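Local coordinates for protein cysteine desulfurase (Fervidobacterium islandicum, PDB 6A6E) that probably removes sulfur from L-cysteine with the help of pyridoxal-5'-phosphate, as a SufS-type cysteine desulfurase serving the sulfur formation system of a thermophilic bacterium, at residues L120-D124 and Y147-V151; T125-V131 and K150-A156; K236-P240 and T299-L303; N88-A92 and V220-K224. Residue numbers count along the deposited sequence, not the author numbering.

Contact 1 of 4, residues L120-D124 and Y147-V151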
loop_
_atom_site.group_PDB
_atom_site.type_symbol
_atom_site.label_atom_id
_atom_site.label_comp_id
_atom_site.label_asym_id
_atom_site.label_seq_id
_atom_site.Cartn_x
_atom_site.Cartn_y
_atom_site.Cartn_z
ATOM N N LEU A 120 21.010 -14.826 2.440
ATOM C CA LEU A 120 21.980 -13.789 2.138
ATOM C C LEU A 120 22.754 -13.477 3.384
ATOM O O LEU A 120 22.192 -12.881 4.292
ATOM C CB LEU A 120 21.295 -12.516 1.637
ATOM C CG LEU A 120 22.159 -11.334 1.190
ATOM C CD1 LEU A 120 23.147 -11.641 0.095
ATOM C CD2 LEU A 120 21.215 -10.228 0.718
ATOM N N LYS A 121 24.023 -13.910 3.458
ATOM C CA LYS A 121 24.859 -13.758 4.681
ATOM C C LYS A 121 25.928 -12.709 4.571
ATOM O O LYS A 121 26.243 -12.267 3.477
ATOM C CB LYS A 121 25.567 -15.045 5.038
ATOM C CG LYS A 121 24.710 -16.265 5.098
ATOM C CD LYS A 121 25.438 -17.244 5.982
ATOM C CE LYS A 121 24.858 -18.615 5.871
ATOM N NZ LYS A 121 25.418 -19.213 4.643
ATOM N N THR A 122 26.541 -12.354 5.699
ATOM C CA THR A 122 27.671 -11.421 5.720
ATOM C C THR A 122 28.708 -11.952 4.748
ATOM O O THR A 122 28.904 -13.157 4.636
ATOM C CB THR A 122 28.313 -11.297 7.117
ATOM O OG1 THR A 122 28.315 -12.583 7.714
ATOM C CG2 THR A 122 27.517 -10.499 8.017
ATOM N N GLU A 123 29.321 -11.068 3.981
ATOM C CA GLU A 123 30.304 -11.533 2.995
ATOM C C GLU A 123 29.823 -12.419 1.814
ATOM O O GLU A 123 30.644 -12.794 0.978
ATOM C CB GLU A 123 31.465 -12.228 3.734
ATOM C CG GLU A 123 31.988 -11.386 4.891
ATOM C CD GLU A 123 33.458 -11.561 5.085
ATOM O OE1 GLU A 123 33.892 -12.738 5.158
ATOM O OE2 GLU A 123 34.161 -10.523 5.145
ATOM N N ASP A 124 28.526 -12.753 1.720
ATOM C CA ASP A 124 27.965 -13.085 0.412
ATOM C C ASP A 124 27.980 -11.826 -0.433
ATOM O O ASP A 124 28.094 -10.703 0.078
ATOM C CB ASP A 124 26.540 -13.571 0.508
ATOM C CG ASP A 124 26.435 -14.969 1.027
ATOM O OD1 ASP A 124 27.428 -15.695 1.008
ATOM O OD2 ASP A 124 25.349 -15.349 1.471
ATOM N N TYR A 147 23.602 -5.786 7.422
ATOM C CA TYR A 147 23.672 -7.214 7.395
ATOM C C TYR A 147 25.063 -7.744 6.962
ATOM O O TYR A 147 25.288 -8.929 7.065
ATOM C CB TYR A 147 22.574 -7.813 6.525
ATOM C CG TYR A 147 21.102 -7.611 6.967
ATOM C CD1 TYR A 147 20.569 -8.174 8.145
ATOM C CD2 TYR A 147 20.238 -6.902 6.155
ATOM C CE1 TYR A 147 19.219 -7.981 8.482
ATOM C CE2 TYR A 147 18.921 -6.728 6.469
ATOM C CZ TYR A 147 18.393 -7.240 7.629
ATOM O OH TYR A 147 17.017 -6.984 7.831
ATOM N N GLY A 148 25.935 -6.882 6.454
ATOM C CA GLY A 148 27.309 -7.233 6.075
ATOM C C GLY A 148 27.607 -7.811 4.689
ATOM O O GLY A 148 28.781 -8.136 4.402
ATOM N N PHE A 149 26.598 -7.965 3.814
ATOM C CA PHE A 149 26.874 -8.556 2.491
ATOM C C PHE A 149 27.562 -7.477 1.687
ATOM O O PHE A 149 27.585 -6.347 2.118
ATOM C CB PHE A 149 25.619 -9.093 1.786
ATOM C CG PHE A 149 24.477 -8.100 1.708
ATOM C CD1 PHE A 149 24.382 -7.241 0.649
ATOM C CD2 PHE A 149 23.518 -8.035 2.704
ATOM C CE1 PHE A 149 23.340 -6.337 0.544
ATOM C CE2 PHE A 149 22.433 -7.149 2.593
ATOM C CZ PHE A 149 22.371 -6.290 1.532
ATOM N N LYS A 150 28.072 -7.835 0.515
ATOM C CA LYS A 150 28.757 -6.908 -0.352
ATOM C C LYS A 150 27.904 -6.736 -1.586
ATOM O O LYS A 150 27.148 -7.608 -1.944
ATOM C CB LYS A 150 30.099 -7.474 -0.802
ATOM C CG LYS A 150 31.031 -7.853 0.327
ATOM C CD LYS A 150 32.363 -8.406 -0.220
ATOM C CE LYS A 150 33.004 -9.346 0.812
ATOM N NZ LYS A 150 34.283 -9.999 0.384
ATOM N N VAL A 151 28.042 -5.600 -2.220
ATOM C CA VAL A 151 27.330 -5.333 -3.454
ATOM C C VAL A 151 28.349 -5.144 -4.587
ATOM O O VAL A 151 29.320 -4.382 -4.434
ATOM C CB VAL A 151 26.515 -4.049 -3.286
ATOM C CG1 VAL A 151 25.791 -3.722 -4.560
ATOM C CG2 VAL A 151 25.515 -4.215 -2.099
#
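Y147 closes a helix, and its ring leads away from L120-D124 to hydrogen-bond through OH with N112 OD1. G148, the first residue to leave helical geometry, follows with positive phi (86°), which by itself favours glycine; its CA lies 4.2 Å from the CA of T122. Its carbonyl accepts a nearly straight hydrogen bond from the opposite loop, E123 N to G148 O at 3.0 Å. F149 is the apolar centre of the contact: the methyl L120 CD2 sits over one face of its ring, 3.9 Å from the centroid, in a CH-pi contact, while F149 CB packs 3.4 Å from D124 O. At K150 the strand begins, and K150 N donates to D124 O at 2.9 Å, so the two backbone bonds flank F149. The aliphatic part of the K150 side chain runs past E123, with CE 4.1 Å from E123 CA. The loop that makes these bonds, E123 N donating and D124 O accepting, is a type II beta turn from K121 to D124, closed by D124 N to K121 O (2.9 Å) and braced by K121 N to D124 OD2 (2.8 Å); the same carboxylate forms a salt bridge with K178. L120 and F149 both pack on V126 of strand 125-129, with L114 and V111 of helix 103-116 and W140 and S144 of helix 138-147 around them, where the two segments lead into neighbouring parallel strands.

Contact 2 of 4, residues T125-V131 and K150-A156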
loop_
_atom_site.group_PDB
_atom_site.type_symbol
_atom_site.label_atom_id
_atom_site.label_comp_id
_atom_site.label_asym_id
_atom_site.label_seq_id
_atom_site.Cartn_x
_atom_site.Cartn_y
_atom_site.Cartn_z
ATOM N N THR A 125 27.831 -12.014 -1.722
ATOM C CA THR A 125 27.775 -10.860 -2.644
ATOM C C THR A 125 26.447 -10.866 -3.350
ATOM O O THR A 125 25.962 -11.938 -3.727
ATOM C CB THR A 125 28.873 -10.940 -3.734
ATOM O OG1 THR A 125 30.125 -10.841 -3.092
ATOM C CG2 THR A 125 28.784 -9.822 -4.769
ATOM N N VAL A 126 25.877 -9.661 -3.462
ATOM C CA VAL A 126 24.739 -9.378 -4.270
ATOM C C VAL A 126 25.272 -8.653 -5.471
ATOM O O VAL A 126 25.891 -7.619 -5.310
ATOM C CB VAL A 126 23.717 -8.389 -3.596
ATOM C CG1 VAL A 126 22.528 -8.203 -4.521
ATOM C CG2 VAL A 126 23.237 -8.956 -2.295
ATOM N N LEU A 127 24.931 -9.137 -6.648
ATOM C CA LEU A 127 25.289 -8.499 -7.900
ATOM C C LEU A 127 24.071 -7.787 -8.506
ATOM O O LEU A 127 23.061 -8.422 -8.832
ATOM C CB LEU A 127 25.738 -9.548 -8.904
ATOM C CG LEU A 127 26.111 -9.083 -10.315
ATOM C CD1 LEU A 127 27.283 -8.115 -10.226
ATOM C CD2 LEU A 127 26.478 -10.299 -11.176
ATOM N N ILE A 128 24.211 -6.486 -8.739
ATOM C CA ILE A 128 23.200 -5.703 -9.474
ATOM C C ILE A 128 23.821 -5.042 -10.695
ATOM O O ILE A 128 24.945 -5.323 -10.996
ATOM C CB ILE A 128 22.526 -4.679 -8.549
ATOM C CG1 ILE A 128 23.503 -3.675 -7.995
ATOM C CG2 ILE A 128 21.853 -5.398 -7.383
ATOM C CD1 ILE A 128 22.846 -2.693 -7.019
ATOM N N SER A 129 23.089 -4.235 -11.446
ATOM C CA SER A 129 23.685 -3.555 -12.564
ATOM C C SER A 129 23.847 -2.053 -12.280
ATOM O O SER A 129 23.180 -1.502 -11.409
ATOM C CB SER A 129 22.856 -3.779 -13.815
ATOM O OG SER A 129 22.008 -2.691 -14.039
ATOM N N GLN A 130 24.733 -1.394 -13.044
ATOM C CA GLN A 130 24.951 0.023 -12.921
ATOM C C GLN A 130 23.743 0.868 -13.351
ATOM O O GLN A 130 23.682 2.055 -13.027
ATOM C CB GLN A 130 26.192 0.476 -13.732
ATOM C CG GLN A 130 27.475 0.227 -12.998
ATOM C CD GLN A 130 28.754 0.800 -13.658
ATOM O OE1 GLN A 130 28.842 1.003 -14.860
ATOM N NE2 GLN A 130 29.756 1.052 -12.811
ATOM N N VAL A 131 22.827 0.318 -14.121
ATOM C CA VAL A 131 21.715 1.120 -14.566
ATOM C C VAL A 131 20.459 0.961 -13.682
ATOM O O VAL A 131 19.370 1.440 -14.053
ATOM C CB VAL A 131 21.380 0.795 -16.042
ATOM C CG1 VAL A 131 22.661 0.727 -16.866
ATOM C CG2 VAL A 131 20.649 -0.509 -16.189
ATOM N N LYS A 150 28.072 -7.835 0.515
ATOM C CA LYS A 150 28.757 -6.908 -0.352
ATOM C C LYS A 150 27.904 -6.736 -1.586
ATOM O O LYS A 150 27.148 -7.608 -1.944
ATOM C CB LYS A 150 30.099 -7.474 -0.802
ATOM C CG LYS A 150 31.031 -7.853 0.327
ATOM C CD LYS A 150 32.363 -8.406 -0.220
ATOM C CE LYS A 150 33.004 -9.346 0.812
ATOM N NZ LYS A 150 34.283 -9.999 0.384
ATOM N N VAL A 151 28.042 -5.600 -2.220
ATOM C CA VAL A 151 27.330 -5.333 -3.454
ATOM C C VAL A 151 28.349 -5.144 -4.587
ATOM O O VAL A 151 29.320 -4.382 -4.434
ATOM C CB VAL A 151 26.515 -4.049 -3.286
ATOM C CG1 VAL A 151 25.791 -3.722 -4.560
ATOM C CG2 VAL A 151 25.515 -4.215 -2.099
ATOM N N ALA A 152 28.086 -5.771 -5.722
ATOM C CA ALA A 152 28.952 -5.668 -6.928
ATOM C C ALA A 152 28.077 -5.337 -8.092
ATOM O O ALA A 152 26.855 -5.570 -8.036
ATOM C CB ALA A 152 29.642 -6.990 -7.170
ATOM N N TYR A 153 28.656 -4.750 -9.132
ATOM C CA TYR A 153 27.876 -4.277 -10.277
ATOM C C TYR A 153 28.310 -4.867 -11.601
ATOM O O TYR A 153 29.486 -5.011 -11.827
ATOM C CB TYR A 153 28.033 -2.771 -10.409
ATOM C CG TYR A 153 27.404 -2.010 -9.283
ATOM C CD1 TYR A 153 28.072 -1.827 -8.077
ATOM C CD2 TYR A 153 26.151 -1.451 -9.429
ATOM C CE1 TYR A 153 27.502 -1.113 -7.032
ATOM C CE2 TYR A 153 25.584 -0.737 -8.405
ATOM C CZ TYR A 153 26.243 -0.566 -7.211
ATOM O OH TYR A 153 25.651 0.191 -6.194
ATOM N N ILE A 154 27.365 -5.187 -12.480
ATOM C CA ILE A 154 27.629 -5.390 -13.900
ATOM C C ILE A 154 27.765 -4.010 -14.526
ATOM O O ILE A 154 26.850 -3.172 -14.354
ATOM C CB ILE A 154 26.464 -6.115 -14.550
ATOM C CG1 ILE A 154 26.253 -7.492 -13.881
ATOM C CG2 ILE A 154 26.665 -6.213 -16.039
ATOM C CD1 ILE A 154 24.926 -8.097 -14.250
ATOM N N THR A 155 28.877 -3.733 -15.210
ATOM C CA THR A 155 29.133 -2.347 -15.659
ATOM C C THR A 155 28.470 -2.057 -16.986
ATOM O O THR A 155 28.236 -2.951 -17.792
ATOM C CB THR A 155 30.633 -2.062 -15.808
ATOM O OG1 THR A 155 31.150 -3.008 -16.697
ATOM C CG2 THR A 155 31.342 -2.282 -14.520
ATOM N N ALA A 156 28.065 -0.814 -17.168
ATOM C CA ALA A 156 27.463 -0.357 -18.371
ATOM C C ALA A 156 28.500 0.397 -19.181
ATOM O O ALA A 156 29.485 0.865 -18.596
ATOM C CB ALA A 156 26.333 0.595 -18.055
HETATM O O HOH W 1 30.768 2.343 -16.293
#
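Strands 125-129 and 150-154 run parallel, their axes 4.4 Å apart at closest approach and twisted by 35°. The ladder alternates regularly: V126 N to K150 O (2.9 Å), A152 N to V126 O (2.9 Å), I128 N to A152 O (2.9 Å), I154 N to I128 O (2.8 Å), and Q130 N to I154 O (3.1 Å) just past the strand. Beyond it the Q130 side chain takes over, OE1 accepting from A156 N at 3.0 Å and sharing a water with A156 O. On one face L127 CD1 meets A152 CB (4.0 Å) and I154 CG1 (3.8 Å), beside helix 164-173. On the other, I128 CD1 touches V151 CG1 (4.0 Å) and I128 CG1 touches Y153 CE2 (3.6 Å), against helix 138-147. Y153 OH hydrogen-bonds to F271 O of the second subunit. Joined through helix 138-147, the strands form a beta-alpha-beta unit at one edge of the seven-stranded mixed sheet in the PLP-binding domain of this aminotransferase class-V fold.

Contact 3 of 4, residues K236-P240 and T299-L303. With PLP (pyridoxal-5'-phosphate), chain E.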
loop_
_atom_site.group_PDB
_atom_site.type_symbol
_atom_site.label_atom_id
_atom_site.label_comp_id
_atom_site.label_asym_id
_atom_site.label_seq_id
_atom_site.Cartn_x
_atom_site.Cartn_y
_atom_site.Cartn_z
ATOM N N LYS A 236 1.882 1.519 -13.219
ATOM C CA LYS A 236 2.542 1.539 -14.500
ATOM C C LYS A 236 1.931 0.685 -15.610
ATOM O O LYS A 236 2.376 0.795 -16.763
ATOM C CB LYS A 236 4.047 1.252 -14.389
ATOM C CG LYS A 236 4.792 2.383 -13.664
ATOM C CD LYS A 236 6.299 2.147 -13.661
ATOM C CE LYS A 236 6.987 3.164 -12.785
ATOM N NZ LYS A 236 8.433 2.795 -12.656
ATOM N N ILE A 237 0.864 -0.056 -15.293
ATOM C CA ILE A 237 0.150 -0.845 -16.258
ATOM C C ILE A 237 -1.326 -0.480 -16.301
ATOM O O ILE A 237 -2.191 -1.378 -16.247
ATOM C CB ILE A 237 0.443 -2.347 -15.992
ATOM C CG1 ILE A 237 -0.088 -3.233 -17.131
ATOM C CG2 ILE A 237 -0.050 -2.827 -14.649
ATOM C CD1 ILE A 237 0.323 -4.706 -17.050
ATOM N N LEU A 238 -1.636 0.816 -16.292
ATOM C CA LEU A 238 -3.013 1.326 -16.240
ATOM C C LEU A 238 -3.737 1.101 -14.929
ATOM O O LEU A 238 -4.896 1.479 -14.777
ATOM C CB LEU A 238 -3.896 0.751 -17.375
ATOM C CG LEU A 238 -3.324 0.751 -18.778
ATOM C CD1 LEU A 238 -4.282 0.014 -19.688
ATOM C CD2 LEU A 238 -3.173 2.177 -19.273
ATOM N N GLY A 239 -3.039 0.583 -13.923
ATOM C CA GLY A 239 -3.700 0.157 -12.707
ATOM C C GLY A 239 -3.781 1.165 -11.605
ATOM O O GLY A 239 -3.239 2.277 -11.705
ATOM N N PRO A 240 -4.470 0.790 -10.542
ATOM C CA PRO A 240 -4.566 1.603 -9.338
ATOM C C PRO A 240 -3.209 1.918 -8.749
ATOM O O PRO A 240 -2.241 1.216 -9.001
ATOM C CB PRO A 240 -5.393 0.739 -8.369
ATOM C CG PRO A 240 -5.900 -0.469 -9.120
ATOM C CD PRO A 240 -5.015 -0.590 -10.344
ATOM N N THR A 299 -7.862 -4.339 -14.713
ATOM C CA THR A 299 -6.900 -3.822 -15.678
ATOM C C THR A 299 -6.339 -4.898 -16.581
ATOM O O THR A 299 -6.285 -4.756 -17.822
ATOM C CB THR A 299 -5.771 -3.096 -14.918
ATOM O OG1 THR A 299 -6.374 -2.088 -14.083
ATOM C CG2 THR A 299 -4.792 -2.498 -15.799
ATOM N N ILE A 300 -5.941 -5.995 -15.985
ATOM C CA ILE A 300 -5.496 -7.134 -16.748
ATOM C C ILE A 300 -6.649 -7.661 -17.638
ATOM O O ILE A 300 -6.373 -8.004 -18.794
ATOM C CB ILE A 300 -4.915 -8.218 -15.836
ATOM C CG1 ILE A 300 -3.580 -7.747 -15.238
ATOM C CG2 ILE A 300 -4.595 -9.498 -16.590
ATOM C CD1 ILE A 300 -3.133 -8.663 -14.129
ATOM N N ASP A 301 -7.905 -7.753 -17.139
ATOM C CA ASP A 301 -8.982 -8.147 -18.031
ATOM C C ASP A 301 -9.093 -7.199 -19.244
ATOM O O ASP A 301 -9.339 -7.652 -20.362
ATOM C CB ASP A 301 -10.374 -8.183 -17.369
ATOM C CG ASP A 301 -10.498 -9.230 -16.243
ATOM O OD1 ASP A 301 -9.723 -10.227 -16.224
ATOM O OD2 ASP A 301 -11.391 -9.034 -15.400
ATOM N N TYR A 302 -8.973 -5.905 -19.016
ATOM C CA TYR A 302 -9.018 -4.918 -20.095
ATOM C C TYR A 302 -7.905 -5.130 -21.136
ATOM O O TYR A 302 -8.146 -5.183 -22.373
ATOM C CB TYR A 302 -8.955 -3.532 -19.512
ATOM C CG TYR A 302 -8.883 -2.417 -20.514
ATOM C CD1 TYR A 302 -10.021 -1.954 -21.148
ATOM C CD2 TYR A 302 -7.675 -1.813 -20.820
ATOM C CE1 TYR A 302 -9.952 -0.902 -22.070
ATOM C CE2 TYR A 302 -7.580 -0.810 -21.770
ATOM C CZ TYR A 302 -8.722 -0.345 -22.388
ATOM O OH TYR A 302 -8.620 0.687 -23.318
ATOM N N LEU A 303 -6.687 -5.307 -20.674
ATOM C CA LEU A 303 -5.604 -5.523 -21.577
ATOM C C LEU A 303 -5.817 -6.810 -22.391
ATOM O O LEU A 303 -5.463 -6.858 -23.555
ATOM C CB LEU A 303 -4.280 -5.573 -20.841
ATOM C CG LEU A 303 -3.820 -4.242 -20.203
ATOM C CD1 LEU A 303 -2.635 -4.509 -19.296
ATOM C CD2 LEU A 303 -3.416 -3.302 -21.297
HETATM N N1 PLP E . 12.221 0.117 -11.141
HETATM C C2 PLP E . 11.981 0.567 -12.344
HETATM C C2A PLP E . 12.843 0.157 -13.490
HETATM C C3 PLP E . 10.874 1.510 -12.499
HETATM O O3 PLP E . 10.641 1.998 -13.705
HETATM C C4 PLP E . 10.034 1.862 -11.356
HETATM C C4A PLP E . 8.863 2.713 -11.448
HETATM C C5 PLP E . 10.419 1.324 -10.047
HETATM C C6 PLP E . 11.495 0.487 -10.048
HETATM C C5A PLP E . 9.681 1.691 -8.756
HETATM O O4P PLP E . 8.265 1.584 -8.710
HETATM P P PLP E . 7.295 2.166 -7.548
HETATM O O1P PLP E . 7.588 1.456 -6.286
HETATM O O2P PLP E . 7.600 3.635 -7.602
HETATM O O3P PLP E . 5.963 1.777 -8.113
#
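T299, with 67 Å² of its surface buried here, faces the loop from helix 290-306: its CG2 packs 3.7 Å from L238 CB, and its OG1 lies 3.8 Å from G239 CA while hydrogen-bonding to G295 O in its own helix. L238 (62 Å²) has positive phi (69°) and points at the helix, where its CD1 reaches L303 CD2 at 3.8 Å and Y302 CE2 at 4.0 Å. No hydrogen bond links the two segments. This loop carries the PLP-binding lysine of the PLP-dependent aminotransferase fold: K236 NZ is bonded to PLP C4A at 1.3 Å, the internal aldimine, and the K236 side chain leads away from helix 290-306 to the cofactor. Q213, S233, H235 and T104 hydrogen-bond to PLP, as does T287 of the second subunit. I237 (49 Å²) has its backbone next to this lysine, and its side chain sends CG1 to within 3.6 Å of L303 CD1, with F89 of helix 70-90 also touching it. L238 N, in turn, is hydrogen-bonded to T43 OG1.

Contact 4 of 4, residues N88-A92 and V220-K224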
loop_
_atom_site.group_PDB
_atom_site.type_symbol
_atom_site.label_atom_id
_atom_site.label_comp_id
_atom_site.label_asym_id
_atom_site.label_seq_id
_atom_site.Cartn_x
_atom_site.Cartn_y
_atom_site.Cartn_z
ATOM N N ASN A 88 -2.345 -15.932 -13.898
ATOM C CA ASN A 88 -2.474 -16.387 -15.304
ATOM C C ASN A 88 -1.709 -15.447 -16.226
ATOM O O ASN A 88 -1.122 -15.879 -17.167
ATOM C CB ASN A 88 -3.918 -16.447 -15.794
ATOM C CG ASN A 88 -4.755 -17.543 -15.078
ATOM O OD1 ASN A 88 -4.216 -18.447 -14.434
ATOM N ND2 ASN A 88 -6.076 -17.420 -15.164
ATOM N N PHE A 89 -1.703 -14.158 -15.929
ATOM C CA PHE A 89 -0.981 -13.190 -16.759
ATOM C C PHE A 89 0.519 -13.426 -16.801
ATOM O O PHE A 89 1.171 -13.065 -17.802
ATOM C CB PHE A 89 -1.221 -11.811 -16.174
ATOM C CG PHE A 89 -0.698 -10.684 -17.004
ATOM C CD1 PHE A 89 -1.274 -10.391 -18.222
ATOM C CD2 PHE A 89 0.309 -9.859 -16.522
ATOM C CE1 PHE A 89 -0.812 -9.335 -18.971
ATOM C CE2 PHE A 89 0.724 -8.747 -17.248
ATOM C CZ PHE A 89 0.167 -8.493 -18.473
ATOM N N LEU A 90 1.090 -13.944 -15.692
ATOM C CA LEU A 90 2.535 -14.195 -15.621
ATOM C C LEU A 90 2.891 -15.691 -15.843
ATOM O O LEU A 90 4.028 -16.086 -15.732
ATOM C CB LEU A 90 3.079 -13.816 -14.278
ATOM C CG LEU A 90 2.967 -12.305 -13.901
ATOM C CD1 LEU A 90 3.558 -12.134 -12.535
ATOM C CD2 LEU A 90 3.693 -11.335 -14.838
ATOM N N ASN A 91 1.891 -16.540 -16.060
ATOM C CA ASN A 91 2.092 -18.017 -16.031
ATOM C C ASN A 91 2.651 -18.553 -14.730
ATOM O O ASN A 91 3.568 -19.418 -14.720
ATOM C CB ASN A 91 2.962 -18.467 -17.229
ATOM C CG ASN A 91 2.853 -19.965 -17.487
ATOM O OD1 ASN A 91 1.823 -20.539 -17.218
ATOM N ND2 ASN A 91 3.959 -20.604 -17.903
ATOM N N ALA A 92 2.127 -18.045 -13.615
ATOM C CA ALA A 92 2.493 -18.544 -12.290
ATOM C C ALA A 92 1.345 -19.251 -11.726
ATOM O O ALA A 92 0.230 -19.167 -12.255
ATOM C CB ALA A 92 2.880 -17.441 -11.302
ATOM N N VAL A 220 5.429 -11.597 -20.239
ATOM C CA VAL A 220 6.366 -12.152 -19.256
ATOM C C VAL A 220 5.814 -13.523 -18.818
ATOM O O VAL A 220 4.652 -13.650 -18.424
ATOM C CB VAL A 220 6.549 -11.194 -18.065
ATOM C CG1 VAL A 220 7.245 -11.864 -16.886
ATOM C CG2 VAL A 220 7.359 -9.955 -18.460
ATOM N N ASP A 221 6.623 -14.572 -18.987
ATOM C CA ASP A 221 6.274 -15.920 -18.613
ATOM C C ASP A 221 7.366 -16.360 -17.669
ATOM O O ASP A 221 8.493 -16.659 -18.086
ATOM C CB ASP A 221 6.210 -16.793 -19.843
ATOM C CG ASP A 221 5.981 -18.267 -19.516
ATOM O OD1 ASP A 221 6.311 -18.746 -18.392
ATOM O OD2 ASP A 221 5.419 -18.948 -20.401
ATOM N N VAL A 222 7.034 -16.391 -16.366
ATOM C CA VAL A 222 8.073 -16.552 -15.331
ATOM C C VAL A 222 8.743 -17.931 -15.384
ATOM O O VAL A 222 9.870 -18.101 -14.886
ATOM C CB VAL A 222 7.513 -16.255 -13.897
ATOM C CG1 VAL A 222 7.138 -14.770 -13.793
ATOM C CG2 VAL A 222 6.306 -17.127 -13.558
ATOM N N LYS A 223 8.037 -18.910 -15.922
ATOM C CA LYS A 223 8.575 -20.276 -16.057
ATOM C C LYS A 223 9.588 -20.405 -17.170
ATOM O O LYS A 223 10.612 -21.048 -16.992
ATOM C CB LYS A 223 7.459 -21.290 -16.292
ATOM C CG LYS A 223 6.407 -21.342 -15.187
ATOM C CD LYS A 223 6.815 -22.174 -13.962
ATOM C CE LYS A 223 7.957 -21.544 -13.152
ATOM N NZ LYS A 223 8.310 -22.204 -11.849
ATOM N N LYS A 224 9.320 -19.773 -18.304
ATOM C CA LYS A 224 10.316 -19.647 -19.359
ATOM C C LYS A 224 11.542 -18.876 -18.951
ATOM O O LYS A 224 12.674 -19.268 -19.258
ATOM C CB LYS A 224 9.723 -18.941 -20.556
ATOM C CG LYS A 224 8.823 -19.839 -21.317
ATOM C CD LYS A 224 8.241 -19.159 -22.556
ATOM C CE LYS A 224 7.382 -20.205 -23.246
ATOM N NZ LYS A 224 6.724 -19.538 -24.398
HETATM O O HOH W 2 2.654 -11.125 -19.284
HETATM O O HOH W 3 2.831 -15.105 -19.377
#
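Two direct hydrogen bonds tie these segments together. N91 ND2 donates to D221 OD1 at 3.0 Å and V222 N donates to L90 O at 3.1 Å, both close to linear. D221 OD1 has further work as the N-cap of helix 222-225, accepting from K224 N (3.2 Å) and, weakly, from K223 N (3.0 Å). Next to these bonds, water 2 accepts from V220 N (3.0 Å) and lies 2.9 Å from F89 O, and water 3 lies between F89 O (3.1 Å) and V220 O (2.5 Å). The site thus joins the end of one helix to the start of another: helix 70-90 finishes in a Schellman motif, with N91 at positive phi (58°), and the carbonyl of L90 takes up the first amide of the capped helix. Apolar contacts spread from there. L90 CD2 meets V220 CG1 at 4.1 Å, L90 CB meets V222 CG1 at 4.2 Å, and A92 CB meets V222 CG2 at 4.1 Å; K223 CG lies 3.5 Å from N91 O. V222 and A92 also rest on Y247 of strand 244-248, L90 and A92 on I97 of strand 97-100, and the F89 ring stacks edge-to-face with F308.

In the fold
Contacts 1 and 2 are successive parts of one structure: they share K150 and V151, and F149 and L120 of contact 1 pack on V126 of contact 2. Contact 1 is the partly exposed turn end, contact 2 the strand pairing after it. Contacts 3 and 4 form a second pair, centres about 16 Å apart, touching where F89 of contact 4 meets I237 and I300 of contact 3. Contact 3, the most buried, is mostly apolar without a hydrogen bond between its segments, whereas contact 4 joins polar caps and waters to a hydrophobic side. Contacts 1 and 2 nest inside the loop closed by contact 4; contact 3 comes later, across the chain's centre from contacts 1 and 2.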